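DUF1460 domain-containing protein (Legionella pneumophila subsp. pneumophila, PDB 2IM9) is of unknown function but belongs to the AmiA-like family of the peptidase CA clan, which suggests a cysteine-dependent amidase, probably acting on peptidoglycan. Local coordinates at residues 143-146 with 147-150; 128-132 with 133-137; 152-155 with 156-159. All coordinates share one frame; numbering follows the deposited sequence.

Contact 1: residues 143-146 with 147-150; sequences NYNQ and KRGL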
loop_
_atom_site.group_PDB
_atom_site.type_symbol
_atom_site.label_atom_id
_atom_site.label_comp_id
_atom_site.label_asym_id
_atom_site.label_seq_id
_atom_site.Cartn_x
_atom_site.Cartn_y
_atom_site.Cartn_z
ATOM N N ASN A 143 10.048 3.022 3.197
ATOM C CA ASN A 143 11.175 3.484 4.014
ATOM C C ASN A 143 10.922 3.310 5.514
ATOM O O ASN A 143 11.708 2.657 6.224
ATOM C CB ASN A 143 11.486 4.944 3.671
ATOM C CG ASN A 143 12.562 5.527 4.550
ATOM O OD1 ASN A 143 13.706 5.093 4.509
ATOM N ND2 ASN A 143 12.188 6.504 5.374
ATOM N N TYR A 144 9.807 3.860 5.977
ATOM C CA TYR A 144 9.489 3.836 7.404
ATOM C C TYR A 144 9.155 2.446 7.915
ATOM O O TYR A 144 9.555 2.084 9.034
ATOM C CB TYR A 144 8.399 4.856 7.761
ATOM C CG TYR A 144 8.895 6.281 7.678
ATOM C CD1 TYR A 144 10.023 6.687 8.396
ATOM C CD2 TYR A 144 8.253 7.219 6.877
ATOM C CE1 TYR A 144 10.502 7.988 8.312
ATOM C CE2 TYR A 144 8.724 8.526 6.783
ATOM C CZ TYR A 144 9.850 8.901 7.505
ATOM O OH TYR A 144 10.321 10.184 7.434
ATOM N N ASN A 145 8.450 1.651 7.111
ATOM C CA ASN A 145 8.076 0.316 7.569
ATOM C C ASN A 145 9.237 -0.680 7.510
ATOM O O ASN A 145 9.250 -1.659 8.254
ATOM C CB ASN A 145 6.782 -0.169 6.891
ATOM C CG ASN A 145 5.555 0.563 7.415
ATOM O OD1 ASN A 145 5.293 0.572 8.620
ATOM N ND2 ASN A 145 4.797 1.198 6.514
ATOM N N GLN A 146 10.223 -0.404 6.660
ATOM C CA GLN A 146 11.463 -1.176 6.662
ATOM C C GLN A 146 12.292 -0.786 7.877
ATOM O O GLN A 146 12.782 -1.664 8.609
ATOM C CB GLN A 146 12.262 -0.961 5.377
ATOM C CG GLN A 146 11.717 -1.724 4.173
ATOM C CD GLN A 146 12.211 -1.167 2.836
ATOM O OE1 GLN A 146 11.688 -1.519 1.759
ATOM N NE2 GLN A 146 13.195 -0.276 2.893
ATOM N N LYS A 147 12.415 0.521 8.107
ATOM C CA LYS A 147 13.235 1.037 9.220
ATOM C C LYS A 147 12.775 0.496 10.568
ATOM O O LYS A 147 13.607 0.163 11.427
ATOM C CB LYS A 147 13.315 2.577 9.201
ATOM C CG LYS A 147 14.152 3.131 8.033
ATOM C CD LYS A 147 15.550 3.607 8.438
ATOM C CE LYS A 147 16.403 3.982 7.209
ATOM N NZ LYS A 147 15.808 5.067 6.345
ATOM N N ARG A 148 11.467 0.336 10.741
ATOM C CA ARG A 148 10.945 -0.126 12.018
ATOM C C ARG A 148 10.800 -1.648 12.100
ATOM O O ARG A 148 10.318 -2.193 13.099
ATOM C CB ARG A 148 9.657 0.594 12.358
ATOM C CG ARG A 148 8.476 0.133 11.590
ATOM C CD ARG A 148 7.351 1.079 11.858
ATOM N NE ARG A 148 6.137 0.578 11.247
ATOM C CZ ARG A 148 5.228 -0.156 11.878
ATOM N NH1 ARG A 148 5.388 -0.461 13.156
ATOM N NH2 ARG A 148 4.151 -0.568 11.221
ATOM N N GLY A 149 11.237 -2.330 11.049
ATOM C CA GLY A 149 11.368 -3.782 11.079
ATOM C C GLY A 149 10.136 -4.573 10.710
ATOM O O GLY A 149 10.062 -5.777 10.983
ATOM N N LEU A 150 9.167 -3.911 10.076
ATOM C CA LEU A 150 7.977 -4.606 9.587
ATOM C C LEU A 150 8.227 -5.310 8.251
ATOM O O LEU A 150 7.807 -6.480 8.065
ATOM C CB LEU A 150 6.790 -3.643 9.467
ATOM C CG LEU A 150 5.515 -4.261 8.882
ATOM C CD1 LEU A 150 5.057 -5.460 9.706
ATOM C CD2 LEU A 150 4.389 -3.214 8.796
#
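The side chains of N145 and R148 lie alongside each other, pointing the same way, and carry the main polar grip of this contact. R148 takes hold of a single atom, N145 OD1, with two nitrogens side-on. R148 NE is 2.8 Å from N145 OD1, with an N-H...O angle of 156°, and R148 NH2 adds a longer, more bent bond to the same oxygen. The oxygen lies in the plane of the guanidinium, at its edge, while the amide plane is turned 63° from that group. The other end of the amide, N145 ND2, makes weak hydrogen bonds to the carbonyls of W141 and T121. The R148 chain is extended from CG to NE and runs past Y144 O, which R148 CG approaches to 3.4 Å. R148 NH1 is hydrogen-bonded to the carbonyls of C327 and Q328, so the guanidinium ties the helix end to the C-terminal segment.

In the backbone, K147 N and R148 N still make ordinary helical bonds, to N143 O and Y144 O. Helix 137-147 then closes in a Schellman motif made by two bonds. G149, with positive phi, donates from its N to Q146 O at 3.0 Å, and L150 N reaches back to N145 O at 2.9 Å.

A second side-chain bond lies nearer the solvent. K147 NZ meets N143 OD1 at 2.8 Å. The trans chi1 of N143 (175°) sends its amide along the helix, where the K147 chain, bent at chi2 and chi4, brings NZ to it.

The L150 side chain runs alongside that of N145. Its methyl CD2 lies beside N145 OD1, 3.9 Å from that oxygen.

Contact 2: residues 128-132 with 133-137; sequences RSYIN and RNHFT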
loop_
_atom_site.group_PDB
_atom_site.type_symbol
_atom_site.label_atom_id
_atom_site.label_comp_id
_atom_site.label_asym_id
_atom_site.label_seq_id
_atom_site.Cartn_x
_atom_site.Cartn_y
_atom_site.Cartn_z
ATOM N N ARG A 128 -0.600 10.759 14.324
ATOM C CA ARG A 128 -1.679 10.979 13.356
ATOM C C ARG A 128 -1.789 12.420 12.871
ATOM O O ARG A 128 -2.103 13.342 13.641
ATOM C CB ARG A 128 -3.020 10.537 13.954
ATOM C CG ARG A 128 -4.222 10.753 13.017
ATOM C CD ARG A 128 -5.561 10.769 13.791
ATOM N NE ARG A 128 -5.628 9.712 14.801
ATOM C CZ ARG A 128 -5.602 8.406 14.540
ATOM N NH1 ARG A 128 -5.669 7.533 15.539
ATOM N NH2 ARG A 128 -5.499 7.969 13.288
ATOM N N SER A 129 -1.535 12.610 11.580
ATOM C CA SER A 129 -1.737 13.914 10.940
ATOM C C SER A 129 -1.665 13.718 9.445
ATOM O O SER A 129 -1.056 12.745 8.973
ATOM C CB SER A 129 -0.672 14.929 11.397
ATOM O OG SER A 129 0.586 14.626 10.807
ATOM N N TYR A 130 -2.287 14.631 8.695
ATOM C CA TYR A 130 -2.196 14.567 7.238
ATOM C C TYR A 130 -0.737 14.501 6.760
ATOM O O TYR A 130 -0.390 13.642 5.950
ATOM C CB TYR A 130 -2.946 15.720 6.556
ATOM C CG TYR A 130 -3.073 15.467 5.062
ATOM C CD1 TYR A 130 -4.195 14.837 4.543
ATOM C CD2 TYR A 130 -2.035 15.794 4.190
ATOM C CE1 TYR A 130 -4.311 14.584 3.181
ATOM C CE2 TYR A 130 -2.128 15.533 2.812
ATOM C CZ TYR A 130 -3.264 14.924 2.321
ATOM O OH TYR A 130 -3.370 14.640 0.974
ATOM N N ILE A 131 0.124 15.383 7.268
ATOM C CA ILE A 131 1.481 15.446 6.725
ATOM C C ILE A 131 2.308 14.242 7.138
ATOM O O ILE A 131 3.257 13.909 6.446
ATOM C CB ILE A 131 2.239 16.742 7.082
ATOM C CG1 ILE A 131 2.553 16.789 8.577
ATOM C CG2 ILE A 131 1.466 17.974 6.585
ATOM C CD1 ILE A 131 3.600 17.820 8.932
ATOM N N ASN A 132 1.964 13.613 8.268
ATOM C CA ASN A 132 2.671 12.409 8.720
ATOM C C ASN A 132 2.175 11.136 8.028
ATOM O O ASN A 132 2.794 10.080 8.129
ATOM C CB ASN A 132 2.549 12.235 10.239
ATOM C CG ASN A 132 3.499 13.112 11.024
ATOM O OD1 ASN A 132 4.421 13.720 10.474
ATOM N ND2 ASN A 132 3.275 13.183 12.334
ATOM N N ARG A 133 1.036 11.200 7.356
ATOM C CA ARG A 133 0.546 10.014 6.664
ATOM C C ARG A 133 1.597 9.543 5.661
ATOM O O ARG A 133 2.264 10.350 5.014
ATOM C CB ARG A 133 -0.781 10.300 5.954
ATOM C CG ARG A 133 -1.620 9.007 5.767
ATOM C CD ARG A 133 -2.726 9.171 4.730
ATOM N NE ARG A 133 -3.759 10.133 5.132
ATOM C CZ ARG A 133 -4.735 10.566 4.334
ATOM N NH1 ARG A 133 -4.820 10.104 3.077
ATOM N NH2 ARG A 133 -5.632 11.452 4.784
ATOM N N ASN A 134 1.764 8.227 5.545
ATOM C CA ASN A 134 2.733 7.680 4.595
ATOM C C ASN A 134 2.203 7.713 3.162
ATOM O O ASN A 134 1.960 6.671 2.557
ATOM C CB ASN A 134 3.114 6.266 5.011
ATOM C CG ASN A 134 4.008 6.248 6.210
ATOM O OD1 ASN A 134 4.857 7.129 6.370
ATOM N ND2 ASN A 134 3.850 5.219 7.067
ATOM N N HIS A 135 2.046 8.912 2.619
ATOM C CA HIS A 135 1.444 9.098 1.292
ATOM C C HIS A 135 2.173 8.411 0.141
ATOM O O HIS A 135 1.538 7.876 -0.774
ATOM C CB HIS A 135 1.327 10.589 0.955
ATOM C CG HIS A 135 0.380 11.329 1.838
ATOM N ND1 HIS A 135 -0.991 11.200 1.737
ATOM C CD2 HIS A 135 0.608 12.216 2.832
ATOM C CE1 HIS A 135 -1.563 11.968 2.651
ATOM N NE2 HIS A 135 -0.613 12.603 3.320
ATOM N N PHE A 136 3.504 8.465 0.167
ATOM C CA PHE A 136 4.295 7.923 -0.942
ATOM C C PHE A 136 4.803 6.532 -0.609
ATOM O O PHE A 136 5.517 6.322 0.375
ATOM C CB PHE A 136 5.447 8.858 -1.291
ATOM C CG PHE A 136 4.990 10.149 -1.894
ATOM C CD1 PHE A 136 4.812 10.251 -3.268
ATOM C CD2 PHE A 136 4.695 11.247 -1.087
ATOM C CE1 PHE A 136 4.362 11.430 -3.845
ATOM C CE2 PHE A 136 4.232 12.458 -1.654
ATOM C CZ PHE A 136 4.065 12.543 -3.037
ATOM N N THR A 137 4.409 5.578 -1.425
ATOM C CA THR A 137 4.769 4.183 -1.180
ATOM C C THR A 137 6.270 3.962 -1.013
ATOM O O THR A 137 6.690 3.148 -0.166
ATOM C CB THR A 137 4.150 3.279 -2.258
ATOM O OG1 THR A 137 2.738 3.550 -2.282
ATOM C CG2 THR A 137 4.355 1.809 -1.921
HETATM O O HOH W 1 5.252 10.053 6.276
#
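H135 lies across Y130, and its imidazole reaches back to the carbonyl of that residue. The H135 side chain starts at CB, which points toward 128-132. Its CG is anti to the carbonyl carbon (chi1 -66°), and this places the ring beside the Y130 carbonyl. One face of the ring has R133 CB over it. Next along, H135 CD2 passes 3.6 Å from Y130 O. At the tip, H135 NE2 donates to Y130 O at 2.8 Å, with an N-H...O angle of 144°. H135 NE2 also stands over one face of the Y130 ring, near the rim, 3.3 Å from Y130 CE2. H135 CE1 comes closest to Y130 CZ, at 3.4 Å. The same H135 carbon lies over one face of the R133 guanidinium. The Y130 and H135 rings meet obliquely, their planes 39° apart.

Y130 O takes a second bond, from R133 N, on the opposite face of its carbonyl plane. R133 NH2 approaches the Y130 ring at CD1, 3.7 Å away, and forms salt bridges with E76 and D83. Y130 OH bonds K183. Water 1 lies within hydrogen-bonding distance of N132 O and N134 OD1, while N134 ND2 binds the carbonyl of T121. S129 OG accepts from N132 N at 3.1 Å. The segment thus combines an ST motif at S129, a type I beta turn from Y130 to R133 and an inverse gamma turn centred on N134, leading to F136 at the N-cap of helix 137-147.

Contact 3: residues 152-155 with 156-159; sequences KDIT and FSIR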
loop_
_atom_site.group_PDB
_atom_site.type_symbol
_atom_site.label_atom_id
_atom_site.label_comp_id
_atom_site.label_asym_id
_atom_site.label_seq_id
_atom_site.Cartn_x
_atom_site.Cartn_y
_atom_site.Cartn_z
ATOM N N LYS A 152 10.866 -6.217 4.750
ATOM C CA LYS A 152 12.189 -6.372 4.155
ATOM C C LYS A 152 12.036 -6.478 2.650
ATOM O O LYS A 152 11.247 -7.277 2.181
ATOM C CB LYS A 152 12.836 -7.661 4.667
ATOM C CG LYS A 152 14.254 -7.910 4.143
ATOM C CD LYS A 152 14.910 -9.101 4.861
ATOM C CE LYS A 152 14.138 -10.402 4.652
ATOM N NZ LYS A 152 14.942 -11.612 5.031
ATOM N N ASP A 153 12.822 -5.702 1.909
ATOM C CA ASP A 153 12.808 -5.744 0.447
ATOM C C ASP A 153 13.663 -6.940 0.038
ATOM O O ASP A 153 14.866 -7.001 0.365
ATOM C CB ASP A 153 13.373 -4.427 -0.108
ATOM C CG ASP A 153 13.212 -4.284 -1.623
ATOM O OD1 ASP A 153 13.366 -5.300 -2.338
ATOM O OD2 ASP A 153 12.971 -3.146 -2.100
ATOM N N ILE A 154 13.047 -7.895 -0.647
ATOM C CA ILE A 154 13.763 -9.082 -1.118
ATOM C C ILE A 154 13.898 -9.162 -2.642
ATOM O O ILE A 154 14.301 -10.202 -3.178
ATOM C CB ILE A 154 13.144 -10.377 -0.563
ATOM C CG1 ILE A 154 11.716 -10.594 -1.079
ATOM C CG2 ILE A 154 13.175 -10.352 0.973
ATOM C CD1 ILE A 154 11.341 -12.060 -1.124
ATOM N N THR A 155 13.598 -8.059 -3.332
ATOM C CA THR A 155 13.620 -8.018 -4.801
ATOM C C THR A 155 14.902 -8.596 -5.400
ATOM O O THR A 155 14.846 -9.446 -6.306
ATOM C CB THR A 155 13.390 -6.579 -5.307
ATOM O OG1 THR A 155 12.228 -6.033 -4.647
ATOM C CG2 THR A 155 13.192 -6.551 -6.822
ATOM N N PHE A 156 16.053 -8.162 -4.883
ATOM C CA PHE A 156 17.334 -8.640 -5.435
ATOM C C PHE A 156 17.604 -10.128 -5.184
ATOM O O PHE A 156 18.430 -10.724 -5.883
ATOM C CB PHE A 156 18.520 -7.815 -4.921
ATOM C CG PHE A 156 18.837 -6.621 -5.774
ATOM C CD1 PHE A 156 18.261 -5.384 -5.506
ATOM C CD2 PHE A 156 19.732 -6.734 -6.848
ATOM C CE1 PHE A 156 18.563 -4.273 -6.306
ATOM C CE2 PHE A 156 20.041 -5.628 -7.654
ATOM C CZ PHE A 156 19.460 -4.399 -7.380
ATOM N N SER A 157 16.949 -10.710 -4.180
ATOM C CA SER A 157 17.148 -12.124 -3.853
ATOM C C SER A 157 16.447 -13.064 -4.840
ATOM O O SER A 157 16.597 -14.292 -4.761
ATOM C CB SER A 157 16.660 -12.425 -2.438
ATOM O OG SER A 157 15.248 -12.565 -2.433
ATOM N N ILE A 158 15.673 -12.499 -5.755
ATOM C CA ILE A 158 15.003 -13.299 -6.766
ATOM C C ILE A 158 15.956 -13.355 -7.948
ATOM O O ILE A 158 16.067 -12.404 -8.714
ATOM C CB ILE A 158 13.617 -12.735 -7.109
ATOM C CG1 ILE A 158 12.717 -12.860 -5.869
ATOM C CG2 ILE A 158 13.000 -13.492 -8.304
ATOM C CD1 ILE A 158 11.572 -11.956 -5.866
ATOM N N ARG A 159 16.650 -14.480 -8.077
ATOM C CA ARG A 159 17.806 -14.570 -8.967
ATOM C C ARG A 159 17.566 -15.537 -10.134
ATOM O O ARG A 159 16.707 -16.413 -10.048
ATOM C CB ARG A 159 19.030 -14.985 -8.143
ATOM C CG ARG A 159 19.225 -14.104 -6.910
ATOM C CD ARG A 159 20.594 -14.306 -6.243
ATOM N NE ARG A 159 20.721 -15.636 -5.645
ATOM C CZ ARG A 159 21.788 -16.053 -4.968
ATOM N NH1 ARG A 159 22.836 -15.247 -4.793
ATOM N NH2 ARG A 159 21.804 -17.281 -4.462
HETATM O O HOH W 2 16.099 -6.097 -2.647
HETATM O O HOH W 3 17.024 -9.881 -8.717
#
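The F156 ring has water 2 at its edge, in plane, and the backbone of T155 nearby at an oblique angle. It belongs to a short 3-10 turn, which follows an Asx turn that begins at D153 and ends strand 151-153. The ring also meets that of Y169, with planes at about 45°, and touches P220 of strand 214-223. Water 2 accepts from F156 N and donates to D153 OD1, so it links the two segments beside the ring. The other flat group is the D153 carboxylate, the acceptor of the Asx turn. Its OD1 accepts from T155 N at 2.9 Å, nearly in line with the C-O bond. T155 OG1 donates to D153 OD1 at 2.7 Å, from the syn side and 25° out of the carboxylate plane. D153 OD2 bonds N313, and T155 OG1 accepts from the backbone N of I314, so both side chains are also tied to strand 311-317.

In the 3-10 turn, S157 N donates to I154 O at 2.9 Å, and I158 N donates to T155 O at 3.2 Å. CB of I158 points toward 152-155 and packs 3.6 Å from T155 O. The I158 side chain touches I314 and I222, so it faces the sheet. Water 3 sits between I158 O and T155 O, nearer the former.

I154 O has a second donor in the S157 hydroxyl. S157 OG sits between the backbone N and the carbonyl carbon (chi1 80°), which turns it back over the turn, 3.6 Å from I154 CB. From there S157 OG donates to I154 O at 2.7 Å, in the carbonyl plane and on a lone pair.

Overall arrangement
The three contacts follow one another along the chain in the order contact 2, contact 1, contact 3. Contact 2 lies in the loop that leads into helix 137-147, contact 1 closes that helix, and contact 3 ends strand 151-153, an edge of the antiparallel sheet that pairs with strand 311-317. The centres of contacts 1 and 2 are about 14 Å apart, and Y144 packs on N134. The centres of contacts 1 and 3 are about 16 Å apart, and Q146 touches D153. Contacts 2 and 3 do not touch: their centres are about 26 Å apart, their nearest atoms about 9 Å. Together they mark the start and end of one helix and its passage into the sheet, all in the amidase-like part of the protein.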